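PDB 5IZ5: cytosolic phospholipase A2 delta from Homo sapiens, which hydrolyses glycerophospholipids at the sn-2 position in a calcium-dependent manner, with a preference for linoleic acid there, releasing a fatty acid and a lysophospholipid. Local coordinates for residues Ser411-Arg414 with Glu415-Arg419; Pro425-Phe428 with Val429-Trp432; Gln591-Lys594 with Gly595-Thr598. The protein carries 3 engineered substitutions. All blocks are in the same frame, centred on the assembly; numbering follows the deposited sequence.

Contact 1. Residues Ser411-Arg414 with Glu415-Arg419; sequences SYRR and ELELR
Leu416 folds back over the carbonyl of Tyr412, one helical turn earlier, and this is the tight side of the contact. Its CG lies 3.3 Å from Tyr412 O, the same oxygen that accepts the Leu416 N-H at 2.9 Å. The CG of Leu416 stands anti to its own carbonyl carbon (chi1 -67°), which sets CG and CD1, the atoms of the branched end that touch, beside the Tyr412 carbonyl. Phe593 and Leu434 pack against both residues, and Tyr412 OH ends in a hydrogen bond to Ser438 OG. Glu415 is partly exposed, yet both its carboxylate oxygens have partners: OE1 forms a salt bridge with Arg523, and a water donates to Glu415 OE2 at 2.6 Å and more weakly to Ser411 O. The Glu415 N-H reaches Ser411 O at 2.9 Å.

The outer side is looser. Glu417 N still bonds to Arg413 O at 2.8 Å, and Leu418 N to Arg414 O at 3.0 Å, but Arg413, Arg414, Glu417 and Leu418 are exposed, though Arg413 also leans on Phe593 and Phe596. Arg413 and Glu417 are paired as a salt bridge, but they are modelled too close together for its geometry to be trusted. Ser411 N lies 3.6 Å above the Arg414 guanidinium plane, offset toward its rim.

Buried Tyr412 and Leu416 on one flank and charged residues on the other make this an amphipathic alpha helix, laid on the surface of the phospholipase catalytic domain.

Contact 2. Residues Pro425-Phe428 with Val429-Trp432; sequences PTTF and VDLW
Pro425 comes near Asp430 through its carbonyl: Pro425 O and Asp430 OD2 are 3.4 Å apart, two acceptors that do not bond, an approach probably made tolerable by the two Thr427 donors on OD2. Thr426 contributes backbone here, passing its carbonyl carbon beside the same oxygen.

Thr427 does most of the work. Its N-H runs to Asp430 OD2 at 2.8 Å, using the lone pair that points away from OD1, and the bond is bent to 150°. With chi1 at 72°, Thr427 OG1 sits between the backbone N and the carbonyl carbon, from where it can serve two partners. It donates to Asp430 OD2 at 3.1 Å, arriving 51° out of the carboxylate plane, and accepts a weak capping bond from Val429 N at 3.2 Å. OD2 is therefore gripped by two donors of one residue, while OD1 is hydrogen-bonded to Gln604 NE2. Burial would work against a charge on Asp430, but these donors, a long, weak ion pair with Arg419 and the helix start would probably favour the ionised form. Thr427 O takes weak bonds from the N-H groups of both Asp430 and Leu431.

Phe428 begins the regular pattern: Trp432 N meets Phe428 O at 2.9 Å in a nearly straight bond. The Phe428 ring itself leaves toward Ser536 and Leu540. Trp432 likewise heads away, to stack with Phe535 and bond through NE1 to Ser532; its side chain comes within about 7 Å of that of Asp651, the probable proton acceptor.

The side chain of Asp430 takes the N-H of Thr427, the N-cap, while Thr427 OG1 weakly takes that of Val429; Thr427 and Asp430 form the capping box that starts helix 428-441.

Contact 3. Residues Gln591-Lys594 with Gly595-Thr598; sequences QAFK and GFLT
Phe593 CG lies beside its backbone N (chi1 -78°) while Phe596 CG swings opposite its own (chi1 -178°), and these two settings bring the side chains alongside each other, pointing the same way. The rings meet T-shaped, the edge of Phe593 against the face of Phe596, with planes at 79° and centroids 5.6 Å apart. The closest approach is Phe593 CD1 to Phe596 CD1 at 3.9 Å, and Phe593 CE1 lies over the Phe596 face. Phe596 also makes a cation-pi contact with Arg600.

The backbone, meanwhile, is closing a turn. Leu597 N bonds to Phe593 O at 2.9 Å, a helix-like link. The N-H of Phe596 is met by a water that accepts from Phe596 N at 2.7 Å and donates to Ala592 O at 2.8 Å, so it replaces the direct link between those two residues. Leu597 CB packs against Phe593 O, and the Leu597 side chain touches Tyr544, Phe428 and Leu431.

Gly595 to Thr598 then make a type I beta turn. Gly595 O accepts from Thr598 N at 3.1 Å and from Thr598 OG1 at 2.7 Å, both from one face of its plane. Lys594 O is bonded to Tyr544 OH, and the Lys594 side chain rests near Trp543.

Chemically, the contact mixes apolar and polar ties: the T-shaped pair joins the buried Phe593 to the partly exposed Phe596, and the water bridge and the doubly accepting Gly595 O probably help hold the chain as it leaves helix 588-593.

In the fold
Along the chain the three contacts come in series. Contact 1 lies on helix 406-422, contact 2 at the start of the next helix, 428-441, and contact 3, far later, where the chain leaves helix 588-593. Their centres are only 11 to 13 Å apart, so they meet in one cluster within the phospholipase catalytic domain. Leu416 CD2 touches Asp430 CB at 3.9 Å between contacts 1 and 2, Tyr412 CB lies 3.6 Å from Phe593 CZ between 1 and 3, and Leu431 CD2 meets Leu597 CD2 at 3.5 Å between 2 and 3. Contact 2 lies nearest the centre of the chain and approaches the active site through Trp432.

Contact 1. Residues Ser411-Arg414 with Glu415-Arg419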
loop_
_atom_site.group_PDB
_atom_site.type_symbol
_atom_site.label_atom_id
_atom_site.label_comp_id
_atom_site.label_asym_id
_atom_site.label_seq_id
_atom_site.Cartn_x
_atom_site.Cartn_y
_atom_site.Cartn_z
ATOM N N SER B 411 18.466 23.222 2.909
ATOM C CA SER B 411 18.170 22.077 3.778
ATOM C C SER B 411 17.485 20.958 3.014
ATOM O O SER B 411 17.789 19.789 3.245
ATOM C CB SER B 411 17.292 22.488 4.962
ATOM O OG SER B 411 17.924 23.507 5.702
ATOM N N TYR B 412 16.561 21.299 2.113
ATOM C CA TYR B 412 15.907 20.267 1.317
ATOM C C TYR B 412 16.947 19.516 0.501
ATOM O O TYR B 412 16.973 18.277 0.474
ATOM C CB TYR B 412 14.857 20.829 0.338
ATOM C CG TYR B 412 13.642 21.515 0.910
ATOM C CD1 TYR B 412 13.280 21.380 2.251
ATOM C CD2 TYR B 412 12.828 22.285 0.079
ATOM C CE1 TYR B 412 12.156 22.012 2.748
ATOM C CE2 TYR B 412 11.702 22.916 0.567
ATOM C CZ TYR B 412 11.370 22.771 1.901
ATOM O OH TYR B 412 10.260 23.400 2.398
ATOM N N ARG B 413 17.795 20.280 -0.175
ATOM C CA ARG B 413 18.802 19.704 -1.047
ATOM C C ARG B 413 19.759 18.808 -0.278
ATOM O O ARG B 413 20.056 17.692 -0.709
ATOM C CB ARG B 413 19.583 20.811 -1.758
ATOM C CG ARG B 413 20.610 20.285 -2.749
ATOM C CD ARG B 413 19.988 19.301 -3.714
ATOM N NE ARG B 413 20.205 19.705 -5.102
ATOM C CZ ARG B 413 21.131 19.216 -5.916
ATOM N NH1 ARG B 413 21.975 18.283 -5.521
ATOM N NH2 ARG B 413 21.211 19.673 -7.151
ATOM N N ARG B 414 20.212 19.305 0.867
ATOM C CA ARG B 414 21.146 18.591 1.708
ATOM C C ARG B 414 20.522 17.289 2.162
ATOM O O ARG B 414 21.151 16.239 2.057
ATOM C CB ARG B 414 21.552 19.439 2.908
ATOM C CG ARG B 414 22.691 20.388 2.638
ATOM C CD ARG B 414 23.257 20.956 3.924
ATOM N NE ARG B 414 22.212 21.531 4.773
ATOM C CZ ARG B 414 21.874 22.821 4.808
ATOM N NH1 ARG B 414 22.491 23.723 4.052
ATOM N NH2 ARG B 414 20.902 23.218 5.618
ATOM N N GLU B 415 19.271 17.345 2.616
ATOM C CA GLU B 415 18.596 16.136 3.069
ATOM C C GLU B 415 18.415 15.133 1.933
ATOM O O GLU B 415 18.649 13.937 2.120
ATOM C CB GLU B 415 17.252 16.442 3.739
ATOM C CG GLU B 415 16.480 15.173 4.096
ATOM C CD GLU B 415 15.473 15.343 5.229
ATOM O OE1 GLU B 415 14.897 14.322 5.651
ATOM O OE2 GLU B 415 15.239 16.475 5.693
ATOM N N LEU B 416 18.006 15.607 0.759
ATOM C CA LEU B 416 17.802 14.701 -0.372
ATOM C C LEU B 416 19.128 14.093 -0.858
ATOM O O LEU B 416 19.157 12.946 -1.292
ATOM C CB LEU B 416 17.071 15.414 -1.520
ATOM C CG LEU B 416 15.613 15.821 -1.247
ATOM C CD1 LEU B 416 15.100 16.742 -2.343
ATOM C CD2 LEU B 416 14.694 14.617 -1.107
ATOM N N GLU B 417 20.216 14.851 -0.768
ATOM C CA GLU B 417 21.549 14.333 -1.096
ATOM C C GLU B 417 21.965 13.213 -0.141
ATOM O O GLU B 417 22.472 12.192 -0.582
ATOM C CB GLU B 417 22.595 15.444 -1.056
ATOM C CG GLU B 417 22.483 16.421 -2.214
ATOM C CD GLU B 417 23.229 15.988 -3.464
ATOM O OE1 GLU B 417 23.971 14.986 -3.441
ATOM O OE2 GLU B 417 23.082 16.679 -4.489
ATOM N N LEU B 418 21.731 13.403 1.160
ATOM C CA LEU B 418 22.063 12.373 2.142
ATOM C C LEU B 418 21.237 11.130 1.888
ATOM O O LEU B 418 21.793 10.042 1.796
ATOM C CB LEU B 418 21.905 12.871 3.586
ATOM C CG LEU B 418 21.962 11.819 4.707
ATOM C CD1 LEU B 418 23.367 11.261 4.858
ATOM C CD2 LEU B 418 21.480 12.401 6.026
ATOM N N ARG B 419 19.926 11.303 1.733
ATOM C CA ARG B 419 19.022 10.189 1.458
ATOM C C ARG B 419 19.478 9.361 0.271
ATOM O O ARG B 419 19.464 8.128 0.324
ATOM C CB ARG B 419 17.596 10.684 1.210
ATOM C CG ARG B 419 16.909 11.182 2.473
ATOM C CD ARG B 419 15.517 11.731 2.195
ATOM N NE ARG B 419 14.610 10.692 1.722
ATOM C CZ ARG B 419 14.033 9.778 2.499
ATOM N NH1 ARG B 419 14.243 9.766 3.812
ATOM N NH2 ARG B 419 13.232 8.869 1.962
HETATM O O HOH W 1 15.303 18.828 4.648
#

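Contact 2. Residues Pro425-Phe428 with Val429-Trp432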
loop_
_atom_site.group_PDB
_atom_site.type_symbol
_atom_site.label_atom_id
_atom_site.label_comp_id
_atom_site.label_asym_id
_atom_site.label_seq_id
_atom_site.Cartn_x
_atom_site.Cartn_y
_atom_site.Cartn_z
ATOM N N PRO B 425 15.501 6.045 -2.903
ATOM C CA PRO B 425 15.225 6.678 -4.183
ATOM C C PRO B 425 14.801 8.129 -3.964
ATOM O O PRO B 425 14.447 8.506 -2.850
ATOM C CB PRO B 425 14.065 5.855 -4.730
ATOM C CG PRO B 425 13.326 5.401 -3.512
ATOM C CD PRO B 425 14.364 5.229 -2.432
ATOM N N THR B 426 14.882 8.939 -5.010
ATOM C CA THR B 426 14.436 10.325 -4.970
ATOM C C THR B 426 13.245 10.513 -5.904
ATOM O O THR B 426 13.370 10.327 -7.115
ATOM C CB THR B 426 15.595 11.242 -5.365
ATOM O OG1 THR B 426 16.752 10.855 -4.618
ATOM C CG2 THR B 426 15.266 12.697 -5.075
ATOM N N THR B 427 12.083 10.851 -5.342
ATOM C CA THR B 427 10.895 11.053 -6.143
ATOM C C THR B 427 10.204 12.356 -5.760
ATOM O O THR B 427 10.617 13.048 -4.820
ATOM C CB THR B 427 9.899 9.897 -5.962
ATOM O OG1 THR B 427 9.300 9.986 -4.667
ATOM C CG2 THR B 427 10.572 8.542 -6.107
ATOM N N PHE B 428 9.148 12.685 -6.500
ATOM C CA PHE B 428 8.327 13.862 -6.206
ATOM C C PHE B 428 7.773 13.799 -4.780
ATOM O O PHE B 428 7.651 14.821 -4.111
ATOM C CB PHE B 428 7.154 13.959 -7.192
ATOM C CG PHE B 428 7.459 14.722 -8.450
ATOM C CD1 PHE B 428 8.330 14.178 -9.376
ATOM C CD2 PHE B 428 6.848 15.945 -8.739
ATOM C CE1 PHE B 428 8.629 14.840 -10.553
ATOM C CE2 PHE B 428 7.139 16.611 -9.923
ATOM C CZ PHE B 428 8.030 16.055 -10.830
ATOM N N VAL B 429 7.444 12.591 -4.334
ATOM C CA VAL B 429 6.921 12.366 -2.995
ATOM C C VAL B 429 7.907 12.810 -1.932
ATOM O O VAL B 429 7.509 13.372 -0.919
ATOM C CB VAL B 429 6.555 10.885 -2.781
ATOM C CG1 VAL B 429 6.371 10.565 -1.305
ATOM C CG2 VAL B 429 5.294 10.554 -3.561
ATOM N N ASP B 430 9.193 12.584 -2.175
ATOM C CA ASP B 430 10.211 12.981 -1.220
ATOM C C ASP B 430 10.298 14.488 -1.093
ATOM O O ASP B 430 10.420 14.998 0.024
ATOM C CB ASP B 430 11.569 12.390 -1.588
ATOM C CG ASP B 430 11.552 10.883 -1.578
ATOM O OD1 ASP B 430 11.475 10.296 -0.482
ATOM O OD2 ASP B 430 11.595 10.277 -2.659
ATOM N N LEU B 431 10.208 15.209 -2.211
ATOM C CA LEU B 431 10.263 16.671 -2.136
ATOM C C LEU B 431 8.987 17.202 -1.504
ATOM O O LEU B 431 9.026 18.128 -0.702
ATOM C CB LEU B 431 10.454 17.304 -3.510
ATOM C CG LEU B 431 10.538 18.833 -3.499
ATOM C CD1 LEU B 431 11.687 19.334 -2.635
ATOM C CD2 LEU B 431 10.674 19.363 -4.916
ATOM N N TRP B 432 7.857 16.626 -1.894
ATOM C CA TRP B 432 6.568 17.035 -1.358
ATOM C C TRP B 432 6.528 16.841 0.159
ATOM O O TRP B 432 5.995 17.687 0.879
ATOM C CB TRP B 432 5.450 16.274 -2.055
ATOM C CG TRP B 432 4.103 16.424 -1.442
ATOM C CD1 TRP B 432 3.277 15.416 -1.062
ATOM C CD2 TRP B 432 3.416 17.648 -1.140
ATOM N NE1 TRP B 432 2.119 15.928 -0.542
ATOM C CE2 TRP B 432 2.176 17.297 -0.577
ATOM C CE3 TRP B 432 3.728 19.008 -1.292
ATOM C CZ2 TRP B 432 1.241 18.252 -0.170
ATOM C CZ3 TRP B 432 2.798 19.960 -0.883
ATOM C CH2 TRP B 432 1.569 19.576 -0.327
#

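Contact 3. Residues Gln591-Lys594 with Gly595-Thr598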
loop_
_atom_site.group_PDB
_atom_site.type_symbol
_atom_site.label_atom_id
_atom_site.label_comp_id
_atom_site.label_asym_id
_atom_site.label_seq_id
_atom_site.Cartn_x
_atom_site.Cartn_y
_atom_site.Cartn_z
ATOM N N GLN B 591 12.605 27.322 -8.937
ATOM C CA GLN B 591 13.939 27.667 -9.426
ATOM C C GLN B 591 15.010 26.708 -8.896
ATOM O O GLN B 591 15.922 26.318 -9.629
ATOM C CB GLN B 591 14.257 29.120 -9.076
ATOM C CG GLN B 591 13.477 30.106 -9.919
ATOM C CD GLN B 591 14.076 31.497 -9.912
ATOM O OE1 GLN B 591 14.537 31.994 -8.880
ATOM N NE2 GLN B 591 14.069 32.140 -11.073
ATOM N N ALA B 592 14.876 26.303 -7.637
ATOM C CA ALA B 592 15.850 25.408 -7.013
ATOM C C ALA B 592 15.676 23.949 -7.421
ATOM O O ALA B 592 16.658 23.218 -7.473
ATOM C CB ALA B 592 15.778 25.522 -5.499
ATOM N N PHE B 593 14.437 23.535 -7.702
ATOM C CA PHE B 593 14.072 22.117 -7.788
ATOM C C PHE B 593 13.361 21.643 -9.060
ATOM O O PHE B 593 13.197 20.441 -9.270
ATOM C CB PHE B 593 13.251 21.789 -6.540
ATOM C CG PHE B 593 14.103 21.613 -5.324
ATOM C CD1 PHE B 593 14.829 20.441 -5.128
ATOM C CD2 PHE B 593 14.230 22.634 -4.409
ATOM C CE1 PHE B 593 15.638 20.292 -4.018
ATOM C CE2 PHE B 593 15.031 22.488 -3.291
ATOM C CZ PHE B 593 15.740 21.319 -3.100
ATOM N N LYS B 594 12.969 22.562 -9.930
ATOM C CA LYS B 594 12.276 22.177 -11.161
ATOM C C LYS B 594 13.177 21.266 -11.986
ATOM O O LYS B 594 12.781 20.176 -12.398
ATOM C CB LYS B 594 11.923 23.446 -11.947
ATOM C CG LYS B 594 10.777 23.352 -12.933
ATOM C CD LYS B 594 11.214 22.913 -14.324
ATOM C CE LYS B 594 10.485 23.706 -15.405
ATOM N NZ LYS B 594 10.280 22.925 -16.659
ATOM N N GLY B 595 14.409 21.710 -12.183
ATOM C CA GLY B 595 15.393 20.963 -12.945
ATOM C C GLY B 595 15.774 19.673 -12.245
ATOM O O GLY B 595 15.775 18.598 -12.842
ATOM N N PHE B 596 16.073 19.797 -10.956
ATOM C CA PHE B 596 16.420 18.655 -10.106
ATOM C C PHE B 596 15.427 17.492 -10.219
ATOM O O PHE B 596 15.822 16.328 -10.310
ATOM C CB PHE B 596 16.518 19.134 -8.652
ATOM C CG PHE B 596 16.913 18.058 -7.686
ATOM C CD1 PHE B 596 15.947 17.270 -7.077
ATOM C CD2 PHE B 596 18.246 17.839 -7.376
ATOM C CE1 PHE B 596 16.303 16.275 -6.185
ATOM C CE2 PHE B 596 18.612 16.847 -6.481
ATOM C CZ PHE B 596 17.638 16.064 -5.882
ATOM N N LEU B 597 14.141 17.811 -10.212
ATOM C CA LEU B 597 13.086 16.786 -10.218
ATOM C C LEU B 597 12.712 16.199 -11.601
ATOM O O LEU B 597 11.927 15.256 -11.673
ATOM C CB LEU B 597 11.842 17.373 -9.532
ATOM C CG LEU B 597 11.160 16.579 -8.404
ATOM C CD1 LEU B 597 12.186 16.199 -7.346
ATOM C CD2 LEU B 597 10.044 17.402 -7.779
ATOM N N THR B 598 13.295 16.717 -12.682
ATOM C CA THR B 598 12.811 16.450 -14.054
ATOM C C THR B 598 12.650 14.964 -14.406
ATOM O O THR B 598 11.608 14.508 -14.913
ATOM C CB THR B 598 13.775 17.086 -15.074
ATOM O OG1 THR B 598 13.881 18.486 -14.804
ATOM C CG2 THR B 598 13.309 16.876 -16.515
HETATM O O HOH W 2 16.901 22.176 -10.104
#